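Local atomic coordinates of D-2-hydroxyacid dehydrogensase protein (Ketogulonicigenium vulgare, PDB entry 4LSW), a protein that probably catalyses the NAD(P)-dependent interconversion of D-2-hydroxyacids and 2-oxoacids. Residues D44-I49 and E63-L68. Sequence-based numbering, arbitrary orientation.
Sequences DRIRAI and EACPNL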
loop_
_atom_site.group_PDB
_atom_site.type_symbol
_atom_site.label_atom_id
_atom_site.label_comp_id
_atom_site.label_asym_id
_atom_site.label_seq_id
_atom_site.Cartn_x
_atom_site.Cartn_y
_atom_site.Cartn_z
ATOM N N ASP A 44 29.793 -13.558 -7.299
ATOM C CA ASP A 44 30.508 -12.954 -8.418
ATOM C C ASP A 44 29.710 -12.974 -9.710
ATOM O O ASP A 44 29.943 -12.160 -10.606
ATOM C CB ASP A 44 31.824 -13.690 -8.669
ATOM C CG ASP A 44 32.897 -13.318 -7.685
ATOM O OD1 ASP A 44 32.735 -12.299 -6.977
ATOM O OD2 ASP A 44 33.914 -14.046 -7.631
ATOM N N ARG A 45 28.791 -13.928 -9.814
ATOM C CA ARG A 45 28.015 -14.097 -11.037
ATOM C C ARG A 45 26.788 -13.201 -11.132
ATOM O O ARG A 45 26.257 -12.996 -12.224
ATOM C CB ARG A 45 27.563 -15.543 -11.177
ATOM C CG ARG A 45 28.703 -16.539 -11.144
ATOM C CD ARG A 45 28.266 -17.827 -11.792
ATOM N NE ARG A 45 29.283 -18.877 -11.767
ATOM C CZ ARG A 45 30.188 -19.076 -12.724
ATOM N NH1 ARG A 45 30.242 -18.273 -13.780
ATOM N NH2 ARG A 45 31.051 -20.081 -12.616
ATOM N N ILE A 46 26.342 -12.682 -9.997
ATOM C CA ILE A 46 25.057 -11.992 -9.941
ATOM C C ILE A 46 25.074 -10.642 -10.653
ATOM O O ILE A 46 25.811 -9.732 -10.278
ATOM C CB ILE A 46 24.582 -11.807 -8.483
ATOM C CG1 ILE A 46 24.479 -13.160 -7.773
ATOM C CG2 ILE A 46 23.241 -11.079 -8.449
ATOM C CD1 ILE A 46 23.715 -14.229 -8.556
ATOM N N ARG A 47 24.235 -10.519 -11.678
ATOM C CA ARG A 47 24.137 -9.275 -12.426
ATOM C C ARG A 47 22.878 -8.502 -12.041
ATOM O O ARG A 47 22.815 -7.297 -12.225
ATOM C CB ARG A 47 24.188 -9.546 -13.928
ATOM C CG ARG A 47 25.553 -10.037 -14.405
ATOM C CD ARG A 47 25.513 -10.458 -15.859
ATOM N NE ARG A 47 25.133 -9.346 -16.723
ATOM C CZ ARG A 47 24.680 -9.482 -17.965
ATOM N NH1 ARG A 47 24.548 -10.687 -18.495
ATOM N NH2 ARG A 47 24.352 -8.409 -18.670
ATOM N N ALA A 48 21.880 -9.197 -11.503
ATOM C CA ALA A 48 20.688 -8.510 -11.010
ATOM C C ALA A 48 20.109 -9.206 -9.784
ATOM O O ALA A 48 20.203 -10.426 -9.656
ATOM C CB ALA A 48 19.623 -8.394 -12.101
ATOM N N ILE A 49 19.517 -8.413 -8.897
ATOM C CA ILE A 49 18.772 -8.938 -7.762
ATOM C C ILE A 49 17.295 -8.700 -8.032
ATOM O O ILE A 49 16.907 -7.636 -8.533
ATOM C CB ILE A 49 19.193 -8.266 -6.451
ATOM C CG1 ILE A 49 20.599 -8.724 -6.054
ATOM C CG2 ILE A 49 18.204 -8.601 -5.336
ATOM C CD1 ILE A 49 21.186 -7.940 -4.906
ATOM N N GLU A 63 27.566 -5.753 -1.533
ATOM C CA GLU A 63 29.013 -5.971 -1.516
ATOM C C GLU A 63 29.381 -7.394 -1.929
ATOM O O GLU A 63 30.450 -7.632 -2.502
ATOM C CB GLU A 63 29.596 -5.679 -0.127
ATOM C CG GLU A 63 29.549 -4.212 0.284
ATOM C CD GLU A 63 29.880 -3.997 1.755
ATOM O OE1 GLU A 63 29.292 -4.693 2.614
ATOM O OE2 GLU A 63 30.723 -3.124 2.044
ATOM N N ALA A 64 28.492 -8.339 -1.637
ATOM C CA ALA A 64 28.737 -9.739 -1.964
ATOM C C ALA A 64 28.486 -10.008 -3.442
ATOM O O ALA A 64 28.791 -11.094 -3.942
ATOM C CB ALA A 64 27.861 -10.645 -1.105
ATOM N N CYS A 65 27.915 -9.021 -4.134
ATOM C CA CYS A 65 27.634 -9.137 -5.560
ATOM C C CYS A 65 28.385 -8.045 -6.321
ATOM O O CYS A 65 27.788 -7.075 -6.781
ATOM C CB CYS A 65 26.125 -9.028 -5.827
ATOM S SG CYS A 65 25.107 -10.285 -4.997
ATOM N N PRO A 66 29.706 -8.213 -6.479
ATOM C CA PRO A 66 30.554 -7.126 -6.984
ATOM C C PRO A 66 30.274 -6.731 -8.429
ATOM O O PRO A 66 30.694 -5.649 -8.848
ATOM C CB PRO A 66 31.973 -7.703 -6.859
ATOM C CG PRO A 66 31.782 -9.188 -6.865
ATOM C CD PRO A 66 30.488 -9.419 -6.145
ATOM N N ASN A 67 29.584 -7.588 -9.175
ATOM C CA ASN A 67 29.271 -7.314 -10.563
ATOM C C ASN A 67 27.790 -7.008 -10.768
ATOM O O ASN A 67 27.294 -7.012 -11.889
ATOM C CB ASN A 67 29.728 -8.482 -11.432
ATOM C CG ASN A 67 31.225 -8.717 -11.334
ATOM O OD1 ASN A 67 32.019 -7.799 -11.535
ATOM N ND2 ASN A 67 31.615 -9.940 -10.988
ATOM N N LEU A 68 27.106 -6.712 -9.664
ATOM C CA LEU A 68 25.696 -6.304 -9.699
ATOM C C LEU A 68 25.441 -5.075 -10.583
ATOM O O LEU A 68 26.173 -4.081 -10.515
ATOM C CB LEU A 68 25.218 -6.015 -8.276
ATOM C CG LEU A 68 23.721 -5.752 -8.083
ATOM C CD1 LEU A 68 22.884 -6.958 -8.487
ATOM C CD2 LEU A 68 23.453 -5.376 -6.632
HETATM O O HOH W 1 27.963 -9.868 -8.761
#
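Leu68 is the bump of this contact, facing a hollow lined by Ile46, the backbone of Ala48 and Ile49, and the Ile49 side chain. Its CG lies anti to the backbone N (chi1 -172°). Leu68 CD1 is 3.7 Å from Ala48 CA and 3.8 Å from Ile49 CG1. The Ile49 side chain crosses that of Leu68 at about a right angle, and Ile49 CD1 touches Leu68 CD2. Ile46 lies beside Leu68 and points the same way. Cys65 SG also packs on Ile46, 3.8 Å from Ile46 CB, and touches both branches, CG1 and CG2. Ile46 CG2 thus meets both Cys65 SG and Leu68 CD1.

The outer end of the contact is polar. Asn67 ND2 donates to Asp44 O at 2.8 Å. This bond is nearly straight (170°) and falls on a carbonyl lone pair, within the plane of the Asn67 amide. One water bridges the backbones, donating to Ile46 O and accepting from Asn67 N. Asp44 OD1 lies 3.3 Å from Pro66 CG.

A type I turn from Cys65 to Leu68 shapes the loop between helix 59-63 and strand 70-74. With strand 48-52 these form a beta-alpha-beta unit of adjacent parallel strands, probably in the substrate-binding domain. The loop leaving the helix packs against the approach to the first strand. Leu7 of strand 5-8 touches Ile46 and Cys65, while helix 287-306 packs on Ala48.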